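Local coordinates for PA14 domain-containing protein (Clostridium clariflavum, PDB 6QDI), which probably senses extracellular polysaccharides through tandem calcium-binding PA14 domains, as the outer part of a membrane-bound anti-sigma factor linked to cellulosome regulation, at residues N11-N16 against V178-G184; I39-E43 against P188-Q194; F111-G115 against W183-S187; Y220-S225 against K236-S240. All blocks are in the same frame, centred on the assembly; numbering follows the deposited sequence.

Overall arrangement
From the N terminus, three segments of the first PA14 domain, two loops and a strand end, open contacts that close only in the second: 11-16, then 39-43, then 111-115. Their partners follow one another along 178-194, so one continuous run receives all three. Contact 1 closes on the strand 180-184, contact 3 on the turn that follows it and contact 2 on the next loop. Contacts 1 and 2 therefore cross along the chain, contact 3 is nested inside contact 2, and contacts 1 and 3 share Trp183 and Gly184. Contact 4 comes later, in series, and pairs the open end of a hairpin within the second domain, its centre about 17 Å from that of contact 1.

Contact 1. Residues N11-N16 against V178-G184; sequences NIDLTN and VIDFNWG
Asn11 and Asn182 bring their CA atoms within 5.1 Å where the irregular loop 11-16 runs beside the strand 180-184, and a single backbone bond, Ile12 N to Asn182 O (3.1 Å), joins the two main chains. The side chain of Asn11 makes two more bonds to the strand backbone. With CG anti to the carbonyl carbon (chi1 -64°), its amide reaches two strand residues at once: ND2 donates to Asp180 O at 2.8 Å, almost straight at 177° and within the amide plane, while OD1 accepts Asn182 N at 3.0 Å from above its carbonyl plane. The second hydrogen of ND2 goes to Thr15 OG1 (2.9 Å), which itself donates to Asp13 OD1. Both amide atoms are thus tied, which fixes the rotation of the buried group. Further along, Asn182 ND2 meets Asp13 OD2 at 3.0 Å, coming down on the carboxylate from above with the two planes 79° apart. The OD1 of the same Asn182 accepts Gly184 N in an Asx turn, and the end of Ile12 lies beside it, CD1 touching Gly184 CA at 3.6 Å. At the other end, Asn16 slides past Asp180, and a water joins Asn16 OD1 to Asp180 OD2. Arg274 of strand 271-279 forms salt bridges with both Asp13 and Asp180, probably easing the gathering of acidic groups. The arrangement is an interdomain junction, in which the side-chain amide of an asparagine in one PA14 domain bonds to the backbone NH and C=O of a strand in the next.

Contact 2. Residues I39-E43 against P188-Q194; sequences IRNDE and PSKSINQ. With CA (calcium ion), chain G.
Lys190 and Glu43 form a salt bridge across two irregular loops, and the lysine chain traces much of the contact. Its CB stays 4.3 Å from Asn41 O; CG comes alongside that same carbonyl oxygen, and CD follows. CE lies 3.3 Å from Asn41 O and also touches the side-chain amide of Asn41. Only at the last bond does the extended chain bend (chi4 -93°), turning NZ to Glu43 OE2 at 2.9 Å, where it arrives on the anti side of the carboxylate. The other carboxylate oxygen, Glu43 OE1, takes Gln194 NE2 at 2.9 Å from above the carboxylate plane, so both oxygens are engaged. Beyond the two loops, Val32 O is a second acceptor for the ammonium group and Gly115 N a second donor to Glu43 OE1. These loops belong to successive PA14 domains, and 39-43 carries a calcium site of the first: Asp42 grips the ion through OD1 and OD2, each at 2.5 Å, with Asp10, Ser44 and three waters also among its ligands. A further water connects the site to the second domain, donating to Asp42 OD2 at 2.7 Å and to Pro188 O at 2.8 Å. Another links Asn41 O with Lys190 N. The receiving loop is shaped by a type I turn from Ser189 to Ile192, reinforced by an ST turn in which Ser189 OG accepts Ser191 N. Arg40, bent at chi2 and chi3, brings its guanidinium near Pro188 O, while NH2 holds Asp176 in a salt bridge and NH1 bonds Tyr161 OH.

Contact 3. Residues F111-G115 against W183-S187; sequences FNNTG and WGVGS. With CA (calcium ion), chain D.
Asn113 meets the backbone of a type II' beta turn, Trp183 to Gly186, through which the second PA14 domain presents the end of its strand 180-184 to the calcium-binding end of strand 104-113 and the loop after it in the first. The tight part centres on one oxygen. Asn113 CG stands anti to the backbone N (chi1 -177°), which carries OD1 over the turn, and there OD1 accepts Val185 N at 2.9 Å, in the carbonyl plane and on a lone pair. The same oxygen packs 3.4 Å from Gly184 CA; Gly184 occupies the turn corner with a positive phi of 58°, a conformation that suits glycine. Asn113 ND2 is held in turn by Asn86, so the amide is fixed at both ends. The turn has its own bond, Gly186 N to Trp183 O. Thr114 CG2 packs on the turn backbone, 3.4 Å from Gly186 N; the looser, partly exposed side is where it faces Val185 CG2 at 3.8 Å. The strand end and loop around Asn113 flank a metal site: Asn112 OD1 and Thr114 O bind the calcium ion, together with Asp68, Asn69 and Asn116, and probably help set the course of the chain. Beside the ion, Asn112 ND2 donates to Gly115 O at 3.0 Å, the acceptor lying within 1° of the amide plane.

Contact 4. Residues Y220-S225 against K236-S240; sequences YDDGAS and KWTAS. With CA (calcium ion), chain E.
Ala224 and Lys236 pair as an antiparallel hydrogen-bonded couple. Of the backbone bonds, Ala224 N to Lys236 O (3.1 Å) is sound, whereas the return bond from Lys236 N to Ala224 O is weak, bent to 129°. Lys236 O also accepts Ala239 N, closing a type I turn; the two donors reach it from opposite faces of its carbonyl plane. Gly223 CA adds a CH···O contact to the same oxygen. Van der Waals contact comes from Tyr220: CE2 meets Ala239 CB at 4.1 Å, an apolar pair, and OH lies 3.4 Å from Lys236 CG, the ring crossing the lysine chain obliquely; the hydroxyl bonds Glu241. At the corner of the chain, Asp221 OD1 and Asp222 OD2 each hold calcium at 2.4 Å, joined by Asn266, Gly268 and Ala270. The peptide between these two aspartates is cis, as in the calcium sites of PA14-type yeast adhesins, while Thr267 bonds the other oxygen of Asp222. In the fold, the contact pairs the open end of the hairpin of strands 223-228 and 231-240, with Trp237 in a cation-pi pair with Arg265 of the adjoining strand 257-266, against which Asp222 and Gly223 form a classic beta bulge.

Contact 1. Residues N11-N16 against V178-G184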
loop_
_atom_site.group_PDB
_atom_site.type_symbol
_atom_site.label_atom_id
_atom_site.label_comp_id
_atom_site.label_asym_id
_atom_site.label_seq_id
_atom_site.Cartn_x
_atom_site.Cartn_y
_atom_site.Cartn_z
ATOM N N ASN A 11 0.176 -0.841 -2.333
ATOM C CA ASN A 11 -0.445 0.414 -2.768
ATOM C C ASN A 11 0.577 1.545 -2.759
ATOM O O ASN A 11 1.694 1.388 -2.241
ATOM C CB ASN A 11 -1.611 0.757 -1.813
ATOM C CG ASN A 11 -2.701 -0.273 -1.894
ATOM O OD1 ASN A 11 -3.031 -0.756 -2.973
ATOM N ND2 ASN A 11 -3.335 -0.529 -0.763
ATOM N N ILE A 12 0.201 2.717 -3.259
ATOM C CA ILE A 12 1.122 3.880 -3.292
ATOM C C ILE A 12 1.330 4.538 -1.940
ATOM O O ILE A 12 2.212 5.382 -1.826
ATOM C CB ILE A 12 0.666 4.964 -4.282
ATOM C CG1 ILE A 12 -0.662 5.613 -3.902
ATOM C CG2 ILE A 12 0.606 4.395 -5.707
ATOM C CD1 ILE A 12 -0.855 6.979 -4.507
ATOM N N ASP A 13 0.540 4.176 -0.932
ATOM C CA ASP A 13 0.406 4.974 0.300
ATOM C C ASP A 13 0.738 4.168 1.540
ATOM O O ASP A 13 0.161 4.424 2.604
ATOM C CB ASP A 13 -1.024 5.530 0.378
ATOM C CG ASP A 13 -2.097 4.449 0.505
ATOM O OD1 ASP A 13 -1.750 3.254 0.280
ATOM O OD2 ASP A 13 -3.242 4.819 0.811
ATOM N N LEU A 14 1.635 3.200 1.431
ATOM C CA LEU A 14 2.116 2.471 2.627
ATOM C C LEU A 14 0.967 1.740 3.307
ATOM O O LEU A 14 0.929 1.610 4.541
ATOM C CB LEU A 14 2.902 3.384 3.564
ATOM C CG LEU A 14 4.068 4.122 2.897
ATOM C CD1 LEU A 14 4.502 5.282 3.775
ATOM C CD2 LEU A 14 5.209 3.187 2.576
ATOM N N THR A 15 0.044 1.220 2.495
ATOM C CA THR A 15 -1.017 0.360 2.953
ATOM C C THR A 15 -0.990 -0.953 2.156
ATOM O O THR A 15 -0.517 -1.021 1.029
ATOM C CB THR A 15 -2.387 1.008 2.869
ATOM O OG1 THR A 15 -2.787 1.179 1.512
ATOM C CG2 THR A 15 -2.460 2.284 3.658
ATOM N N ASN A 16 -1.552 -1.977 2.813
ATOM C CA ASN A 16 -1.659 -3.339 2.295
ATOM C C ASN A 16 -0.293 -4.011 2.202
ATOM O O ASN A 16 0.274 -4.222 1.125
ATOM C CB ASN A 16 -2.468 -3.426 1.003
ATOM C CG ASN A 16 -2.979 -4.803 0.783
ATOM O OD1 ASN A 16 -2.966 -5.638 1.704
ATOM N ND2 ASN A 16 -3.524 -5.038 -0.375
ATOM N N VAL A 178 -7.835 -9.176 -0.135
ATOM C CA VAL A 178 -8.613 -8.160 0.536
ATOM C C VAL A 178 -8.961 -7.045 -0.440
ATOM O O VAL A 178 -8.349 -6.965 -1.497
ATOM C CB VAL A 178 -7.893 -7.560 1.773
ATOM C CG1 VAL A 178 -7.706 -8.564 2.866
ATOM C CG2 VAL A 178 -6.585 -6.906 1.387
ATOM N N ILE A 179 -9.924 -6.213 -0.076
ATOM C CA ILE A 179 -10.224 -5.040 -0.865
ATOM C C ILE A 179 -9.630 -3.835 -0.122
ATOM O O ILE A 179 -10.260 -3.233 0.725
ATOM C CB ILE A 179 -11.709 -4.874 -1.131
ATOM C CG1 ILE A 179 -12.396 -6.169 -1.553
ATOM C CG2 ILE A 179 -11.924 -3.726 -2.141
ATOM C CD1 ILE A 179 -11.740 -6.884 -2.684
ATOM N N ASP A 180 -8.384 -3.532 -0.471
ATOM C CA ASP A 180 -7.633 -2.459 0.193
ATOM C C ASP A 180 -6.683 -1.885 -0.835
ATOM O O ASP A 180 -5.504 -2.248 -0.847
ATOM C CB ASP A 180 -6.893 -3.030 1.391
ATOM C CG ASP A 180 -6.211 -1.983 2.215
ATOM O OD1 ASP A 180 -6.569 -0.808 2.095
ATOM O OD2 ASP A 180 -5.341 -2.340 3.037
ATOM N N PHE A 181 -7.194 -1.038 -1.715
ATOM C CA PHE A 181 -6.462 -0.604 -2.896
ATOM C C PHE A 181 -6.298 0.906 -2.963
ATOM O O PHE A 181 -7.234 1.671 -2.714
ATOM C CB PHE A 181 -7.218 -1.009 -4.166
ATOM C CG PHE A 181 -7.164 -2.491 -4.450
ATOM C CD1 PHE A 181 -6.044 -3.047 -5.008
ATOM C CD2 PHE A 181 -8.231 -3.307 -4.133
ATOM C CE1 PHE A 181 -5.996 -4.377 -5.311
ATOM C CE2 PHE A 181 -8.151 -4.672 -4.361
ATOM C CZ PHE A 181 -7.033 -5.208 -4.970
ATOM N N ASN A 182 -5.100 1.339 -3.368
ATOM C CA ASN A 182 -4.842 2.717 -3.726
ATOM C C ASN A 182 -3.781 2.659 -4.798
ATOM O O ASN A 182 -2.599 2.453 -4.506
ATOM C CB ASN A 182 -4.444 3.557 -2.531
ATOM C CG ASN A 182 -4.199 5.013 -2.917
ATOM O OD1 ASN A 182 -4.200 5.348 -4.098
ATOM N ND2 ASN A 182 -3.974 5.852 -1.932
ATOM N N TRP A 183 -4.225 2.766 -6.048
ATOM C CA TRP A 183 -3.352 2.608 -7.190
ATOM C C TRP A 183 -2.719 3.935 -7.626
ATOM O O TRP A 183 -1.979 3.934 -8.608
ATOM C CB TRP A 183 -4.109 2.042 -8.391
ATOM C CG TRP A 183 -4.792 0.719 -8.184
ATOM C CD1 TRP A 183 -4.222 -0.515 -8.266
ATOM C CD2 TRP A 183 -6.192 0.512 -7.930
ATOM N NE1 TRP A 183 -5.179 -1.487 -8.018
ATOM C CE2 TRP A 183 -6.392 -0.881 -7.841
ATOM C CE3 TRP A 183 -7.297 1.358 -7.801
ATOM C CZ2 TRP A 183 -7.676 -1.449 -7.657
ATOM C CZ3 TRP A 183 -8.538 0.801 -7.554
ATOM C CH2 TRP A 183 -8.710 -0.578 -7.499
ATOM N N GLY A 184 -3.034 5.051 -6.974
ATOM C CA GLY A 184 -2.689 6.338 -7.572
ATOM C C GLY A 184 -3.350 6.432 -8.919
ATOM O O GLY A 184 -4.566 6.243 -9.033
HETATM O O HOH W 1 -5.064 -7.572 -1.632
HETATM O O HOH W 2 -5.002 -4.816 3.909
#

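Contact 2. Residues I39-E43 against P188-Q194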
loop_
_atom_site.group_PDB
_atom_site.type_symbol
_atom_site.label_atom_id
_atom_site.label_comp_id
_atom_site.label_asym_id
_atom_site.label_seq_id
_atom_site.Cartn_x
_atom_site.Cartn_y
_atom_site.Cartn_z
ATOM N N ILE A 39 4.425 -8.533 -4.473
ATOM C CA ILE A 39 3.847 -7.236 -4.794
ATOM C C ILE A 39 3.286 -7.335 -6.196
ATOM O O ILE A 39 4.038 -7.648 -7.149
ATOM C CB ILE A 39 4.938 -6.141 -4.693
ATOM C CG1 ILE A 39 5.401 -5.973 -3.241
ATOM C CG2 ILE A 39 4.458 -4.793 -5.225
ATOM C CD1 ILE A 39 4.371 -5.324 -2.328
ATOM N N ARG A 40 1.999 -7.039 -6.342
ATOM C CA ARG A 40 1.324 -7.089 -7.646
ATOM C C ARG A 40 2.104 -6.216 -8.637
ATOM O O ARG A 40 2.473 -5.065 -8.343
ATOM C CB ARG A 40 -0.136 -6.578 -7.518
ATOM C CG ARG A 40 -0.968 -6.708 -8.807
ATOM C CD ARG A 40 -1.642 -8.076 -8.868
ATOM N NE ARG A 40 -2.497 -8.059 -7.709
ATOM C CZ ARG A 40 -3.775 -7.725 -7.691
ATOM N NH1 ARG A 40 -4.397 -7.463 -8.799
ATOM N NH2 ARG A 40 -4.419 -7.638 -6.518
ATOM N N ASN A 41 2.282 -6.724 -9.846
ATOM C CA ASN A 41 3.077 -6.053 -10.887
ATOM C C ASN A 41 2.199 -5.074 -11.661
ATOM O O ASN A 41 1.965 -5.248 -12.854
ATOM C CB ASN A 41 3.714 -7.085 -11.830
ATOM C CG ASN A 41 4.684 -6.456 -12.747
ATOM O OD1 ASN A 41 5.216 -5.369 -12.447
ATOM N ND2 ASN A 41 4.997 -7.145 -13.840
ATOM N N ASP A 42 1.739 -4.042 -10.959
ATOM C CA ASP A 42 0.823 -3.072 -11.523
ATOM C C ASP A 42 1.363 -1.644 -11.526
ATOM O O ASP A 42 0.629 -0.720 -11.872
ATOM C CB ASP A 42 -0.530 -3.095 -10.821
ATOM C CG ASP A 42 -0.457 -2.652 -9.363
ATOM O OD1 ASP A 42 0.636 -2.362 -8.881
ATOM O OD2 ASP A 42 -1.508 -2.580 -8.693
ATOM N N GLU A 43 2.613 -1.451 -11.098
ATOM C CA GLU A 43 3.265 -0.140 -11.106
ATOM C C GLU A 43 2.825 0.803 -10.002
ATOM O O GLU A 43 3.172 1.976 -10.037
ATOM C CB GLU A 43 3.234 0.551 -12.476
ATOM C CG GLU A 43 3.559 -0.343 -13.656
ATOM C CD GLU A 43 3.438 0.331 -14.982
ATOM O OE1 GLU A 43 3.382 1.589 -15.050
ATOM O OE2 GLU A 43 3.383 -0.410 -16.006
ATOM N N PRO A 188 -5.422 -1.757 -12.136
ATOM C CA PRO A 188 -5.302 -2.895 -11.213
ATOM C C PRO A 188 -4.387 -4.007 -11.684
ATOM O O PRO A 188 -4.036 -4.866 -10.875
ATOM C CB PRO A 188 -6.782 -3.370 -11.072
ATOM C CG PRO A 188 -7.573 -2.133 -11.338
ATOM C CD PRO A 188 -6.830 -1.504 -12.496
ATOM N N SER A 189 -4.039 -3.986 -12.966
ATOM C CA SER A 189 -3.155 -4.967 -13.570
ATOM C C SER A 189 -2.595 -4.311 -14.802
ATOM O O SER A 189 -3.234 -3.415 -15.375
ATOM C CB SER A 189 -3.923 -6.233 -13.970
ATOM O OG SER A 189 -3.079 -7.088 -14.676
ATOM N N LYS A 190 -1.445 -4.776 -15.271
ATOM C CA LYS A 190 -0.950 -4.345 -16.579
ATOM C C LYS A 190 -1.864 -4.780 -17.705
ATOM O O LYS A 190 -1.720 -4.258 -18.805
ATOM C CB LYS A 190 0.486 -4.817 -16.843
ATOM C CG LYS A 190 1.515 -4.089 -16.000
ATOM C CD LYS A 190 2.880 -4.698 -16.183
ATOM C CE LYS A 190 3.922 -4.065 -15.287
ATOM N NZ LYS A 190 4.635 -2.978 -15.952
ATOM N N SER A 191 -2.786 -5.722 -17.474
ATOM C CA SER A 191 -3.769 -6.064 -18.490
ATOM C C SER A 191 -4.812 -4.980 -18.720
ATOM O O SER A 191 -5.566 -5.044 -19.674
ATOM C CB SER A 191 -4.474 -7.370 -18.117
ATOM O OG SER A 191 -5.241 -7.206 -16.942
ATOM N N ILE A 192 -4.846 -3.970 -17.840
ATOM C CA ILE A 192 -5.795 -2.850 -17.876
ATOM C C ILE A 192 -5.043 -1.607 -18.304
ATOM O O ILE A 192 -4.068 -1.197 -17.674
ATOM C CB ILE A 192 -6.493 -2.679 -16.517
ATOM C CG1 ILE A 192 -7.266 -3.953 -16.156
ATOM C CG2 ILE A 192 -7.368 -1.452 -16.471
ATOM C CD1 ILE A 192 -8.546 -4.184 -16.961
ATOM N N ASN A 193 -5.488 -0.992 -19.389
ATOM C CA ASN A 193 -4.847 0.200 -19.910
ATOM C C ASN A 193 -4.735 1.284 -18.826
ATOM O O ASN A 193 -5.671 1.505 -18.037
ATOM C CB ASN A 193 -5.610 0.738 -21.101
ATOM C CG ASN A 193 -4.819 1.780 -21.854
ATOM O OD1 ASN A 193 -3.697 1.559 -22.267
ATOM N ND2 ASN A 193 -5.389 2.921 -21.975
ATOM N N GLN A 194 -3.594 1.968 -18.798
ATOM C CA GLN A 194 -3.279 2.940 -17.734
ATOM C C GLN A 194 -3.808 4.333 -18.109
ATOM O O GLN A 194 -3.054 5.278 -18.395
ATOM C CB GLN A 194 -1.799 2.926 -17.463
ATOM C CG GLN A 194 -1.433 3.512 -16.133
ATOM C CD GLN A 194 0.067 3.463 -15.952
ATOM O OE1 GLN A 194 0.770 4.352 -16.443
ATOM N NE2 GLN A 194 0.579 2.412 -15.324
HETATM CA CA CA G . -0.380 -1.927 -6.605
HETATM O O HOH W 3 1.232 -3.642 -6.274
HETATM O O HOH W 4 0.136 -6.861 -14.087
HETATM O O HOH W 5 -0.954 0.296 -14.030
HETATM O O HOH W 6 -3.785 -3.988 -8.228
HETATM O O HOH W 7 -1.948 -3.753 -5.997
HETATM O O HOH W 8 -2.293 -0.691 -5.674
#

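Contact 3. Residues F111-G115 against W183-S187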
loop_
_atom_site.group_PDB
_atom_site.type_symbol
_atom_site.label_atom_id
_atom_site.label_comp_id
_atom_site.label_asym_id
_atom_site.label_seq_id
_atom_site.Cartn_x
_atom_site.Cartn_y
_atom_site.Cartn_z
ATOM N N PHE A 111 7.475 5.777 -2.679
ATOM C CA PHE A 111 6.430 5.213 -3.517
ATOM C C PHE A 111 6.719 5.299 -4.982
ATOM O O PHE A 111 7.370 6.247 -5.447
ATOM C CB PHE A 111 5.022 5.793 -3.199
ATOM C CG PHE A 111 4.760 7.207 -3.685
ATOM C CD1 PHE A 111 4.244 7.444 -4.956
ATOM C CD2 PHE A 111 4.985 8.299 -2.869
ATOM C CE1 PHE A 111 3.962 8.720 -5.391
ATOM C CE2 PHE A 111 4.681 9.582 -3.301
ATOM C CZ PHE A 111 4.182 9.813 -4.553
ATOM N N ASN A 112 6.148 4.356 -5.729
ATOM C CA ASN A 112 6.043 4.408 -7.183
ATOM C C ASN A 112 4.591 4.554 -7.555
ATOM O O ASN A 112 3.763 3.741 -7.139
ATOM C CB ASN A 112 6.642 3.200 -7.865
ATOM C CG ASN A 112 6.763 3.413 -9.360
ATOM O OD1 ASN A 112 6.795 4.555 -9.791
ATOM N ND2 ASN A 112 6.837 2.342 -10.162
ATOM N N ASN A 113 4.274 5.566 -8.371
ATOM C CA ASN A 113 2.924 5.806 -8.871
ATOM C C ASN A 113 2.969 5.805 -10.409
ATOM O O ASN A 113 2.913 6.869 -11.026
ATOM C CB ASN A 113 2.397 7.118 -8.337
ATOM C CG ASN A 113 0.966 7.399 -8.746
ATOM O OD1 ASN A 113 0.256 6.578 -9.268
ATOM N ND2 ASN A 113 0.542 8.581 -8.462
ATOM N N THR A 114 3.054 4.594 -10.962
ATOM C CA THR A 114 3.169 4.260 -12.402
ATOM C C THR A 114 4.573 4.475 -12.943
ATOM O O THR A 114 5.387 5.253 -12.414
ATOM C CB THR A 114 2.158 4.966 -13.324
ATOM O OG1 THR A 114 2.517 6.331 -13.578
ATOM C CG2 THR A 114 0.752 4.862 -12.774
ATOM N N GLY A 115 4.853 3.777 -14.029
ATOM C CA GLY A 115 6.108 3.928 -14.736
ATOM C C GLY A 115 7.276 3.357 -13.971
ATOM O O GLY A 115 7.142 2.478 -13.118
ATOM N N TRP A 183 -4.225 2.766 -6.048
ATOM C CA TRP A 183 -3.352 2.608 -7.190
ATOM C C TRP A 183 -2.719 3.935 -7.626
ATOM O O TRP A 183 -1.979 3.934 -8.608
ATOM C CB TRP A 183 -4.109 2.042 -8.391
ATOM C CG TRP A 183 -4.792 0.719 -8.184
ATOM C CD1 TRP A 183 -4.222 -0.515 -8.266
ATOM C CD2 TRP A 183 -6.192 0.512 -7.930
ATOM N NE1 TRP A 183 -5.179 -1.487 -8.018
ATOM C CE2 TRP A 183 -6.392 -0.881 -7.841
ATOM C CE3 TRP A 183 -7.297 1.358 -7.801
ATOM C CZ2 TRP A 183 -7.676 -1.449 -7.657
ATOM C CZ3 TRP A 183 -8.538 0.801 -7.554
ATOM C CH2 TRP A 183 -8.710 -0.578 -7.499
ATOM N N GLY A 184 -3.034 5.051 -6.974
ATOM C CA GLY A 184 -2.689 6.338 -7.572
ATOM C C GLY A 184 -3.350 6.432 -8.919
ATOM O O GLY A 184 -4.566 6.243 -9.033
ATOM N N VAL A 185 -2.580 6.719 -9.947
ATOM C CA VAL A 185 -3.089 6.802 -11.305
ATOM C C VAL A 185 -2.834 5.505 -12.089
ATOM O O VAL A 185 -3.114 5.445 -13.298
ATOM C CB VAL A 185 -2.593 8.060 -12.052
ATOM C CG1 VAL A 185 -3.153 9.289 -11.382
ATOM C CG2 VAL A 185 -1.086 8.077 -12.165
ATOM N N GLY A 186 -2.377 4.457 -11.412
ATOM C CA GLY A 186 -2.215 3.145 -12.037
ATOM C C GLY A 186 -3.541 2.373 -12.174
ATOM O O GLY A 186 -4.572 2.784 -11.672
ATOM N N SER A 187 -3.425 1.254 -12.870
ATOM C CA SER A 187 -4.550 0.353 -13.057
ATOM C C SER A 187 -4.383 -0.887 -12.206
ATOM O O SER A 187 -3.326 -1.128 -11.621
ATOM C CB SER A 187 -4.674 -0.014 -14.533
ATOM O OG SER A 187 -4.948 1.159 -15.255
HETATM CA CA CA D . 7.221 6.217 -11.396
#

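Contact 4. Residues Y220-S225 against K236-S240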
loop_
_atom_site.group_PDB
_atom_site.type_symbol
_atom_site.label_atom_id
_atom_site.label_comp_id
_atom_site.label_asym_id
_atom_site.label_seq_id
_atom_site.Cartn_x
_atom_site.Cartn_y
_atom_site.Cartn_z
ATOM N N TYR A 220 -13.987 5.223 -1.402
ATOM C CA TYR A 220 -13.829 5.104 -2.860
ATOM C C TYR A 220 -13.361 6.408 -3.482
ATOM O O TYR A 220 -13.708 7.516 -3.010
ATOM C CB TYR A 220 -15.164 4.652 -3.538
ATOM C CG TYR A 220 -16.340 5.548 -3.215
ATOM C CD1 TYR A 220 -17.122 5.343 -2.101
ATOM C CD2 TYR A 220 -16.665 6.663 -4.004
ATOM C CE1 TYR A 220 -18.149 6.209 -1.747
ATOM C CE2 TYR A 220 -17.724 7.491 -3.662
ATOM C CZ TYR A 220 -18.440 7.287 -2.528
ATOM O OH TYR A 220 -19.482 8.104 -2.131
ATOM N N ASP A 221 -12.645 6.226 -4.591
ATOM C CA ASP A 221 -12.345 7.316 -5.523
ATOM C C ASP A 221 -12.462 6.613 -6.880
ATOM O O ASP A 221 -11.555 5.842 -7.208
ATOM C CB ASP A 221 -10.930 7.846 -5.322
ATOM C CG ASP A 221 -10.508 8.824 -6.383
ATOM O OD1 ASP A 221 -11.231 8.920 -7.436
ATOM O OD2 ASP A 221 -9.473 9.486 -6.194
ATOM N N ASP A 222 -13.574 6.738 -7.627
ATOM C CA ASP A 222 -14.590 7.756 -7.505
ATOM C C ASP A 222 -16.034 7.316 -7.667
ATOM O O ASP A 222 -16.915 8.164 -7.622
ATOM C CB ASP A 222 -14.272 8.977 -8.404
ATOM C CG ASP A 222 -14.083 8.590 -9.822
ATOM O OD1 ASP A 222 -15.118 8.309 -10.505
ATOM O OD2 ASP A 222 -12.931 8.532 -10.318
ATOM N N GLY A 223 -16.290 6.022 -7.801
ATOM C CA GLY A 223 -17.653 5.515 -7.708
ATOM C C GLY A 223 -17.643 4.101 -7.175
ATOM O O GLY A 223 -16.680 3.351 -7.399
ATOM N N ALA A 224 -18.704 3.738 -6.463
ATOM C CA ALA A 224 -18.818 2.404 -5.898
ATOM C C ALA A 224 -20.253 2.112 -5.591
ATOM O O ALA A 224 -21.049 2.999 -5.288
ATOM C CB ALA A 224 -17.982 2.242 -4.649
ATOM N N SER A 225 -20.566 0.811 -5.618
ATOM C CA SER A 225 -21.845 0.298 -5.166
ATOM C C SER A 225 -21.629 -0.995 -4.409
ATOM O O SER A 225 -20.817 -1.818 -4.810
ATOM C CB SER A 225 -22.823 0.077 -6.315
ATOM O OG SER A 225 -23.235 1.353 -6.856
ATOM N N LYS A 236 -23.453 4.503 -4.970
ATOM C CA LYS A 236 -22.590 5.667 -5.195
ATOM C C LYS A 236 -21.871 5.549 -6.544
ATOM O O LYS A 236 -20.779 6.068 -6.719
ATOM C CB LYS A 236 -21.632 5.861 -4.012
ATOM C CG LYS A 236 -22.311 6.252 -2.738
ATOM C CD LYS A 236 -22.893 7.647 -2.781
ATOM C CE LYS A 236 -23.676 7.913 -1.513
ATOM N NZ LYS A 236 -24.156 9.301 -1.398
ATOM N N TRP A 237 -22.506 4.885 -7.513
ATOM C CA TRP A 237 -21.884 4.585 -8.790
ATOM C C TRP A 237 -21.558 5.822 -9.577
ATOM O O TRP A 237 -20.544 5.872 -10.244
ATOM C CB TRP A 237 -22.799 3.679 -9.605
ATOM C CG TRP A 237 -22.163 3.134 -10.804
ATOM C CD1 TRP A 237 -22.548 3.300 -12.109
ATOM C CD2 TRP A 237 -21.008 2.270 -10.858
ATOM N NE1 TRP A 237 -21.716 2.627 -12.949
ATOM C CE2 TRP A 237 -20.746 2.007 -12.208
ATOM C CE3 TRP A 237 -20.143 1.735 -9.900
ATOM C CZ2 TRP A 237 -19.685 1.202 -12.612
ATOM C CZ3 TRP A 237 -19.088 0.934 -10.319
ATOM C CH2 TRP A 237 -18.878 0.689 -11.654
ATOM N N THR A 238 -22.422 6.817 -9.512
ATOM C CA THR A 238 -22.177 8.057 -10.240
ATOM C C THR A 238 -21.780 9.183 -9.320
ATOM O O THR A 238 -21.878 10.358 -9.715
ATOM C CB THR A 238 -23.398 8.472 -11.059
ATOM O OG1 THR A 238 -24.517 8.568 -10.191
ATOM C CG2 THR A 238 -23.669 7.452 -12.136
ATOM N N ALA A 239 -21.307 8.866 -8.107
ATOM C CA ALA A 239 -21.037 9.919 -7.146
ATOM C C ALA A 239 -19.887 10.845 -7.666
ATOM O O ALA A 239 -19.896 12.029 -7.336
ATOM C CB ALA A 239 -20.736 9.321 -5.788
ATOM N N SER A 240 -18.951 10.314 -8.471
ATOM C CA SER A 240 -17.860 11.084 -9.110
ATOM C C SER A 240 -17.222 11.937 -8.024
ATOM O O SER A 240 -17.199 13.186 -8.133
ATOM C CB SER A 240 -18.427 11.920 -10.283
ATOM O OG SER A 240 -17.423 12.545 -11.071
HETATM CA CA CA E . -10.706 9.187 -9.728
HETATM O O HOH W 9 -17.959 7.864 -10.482
#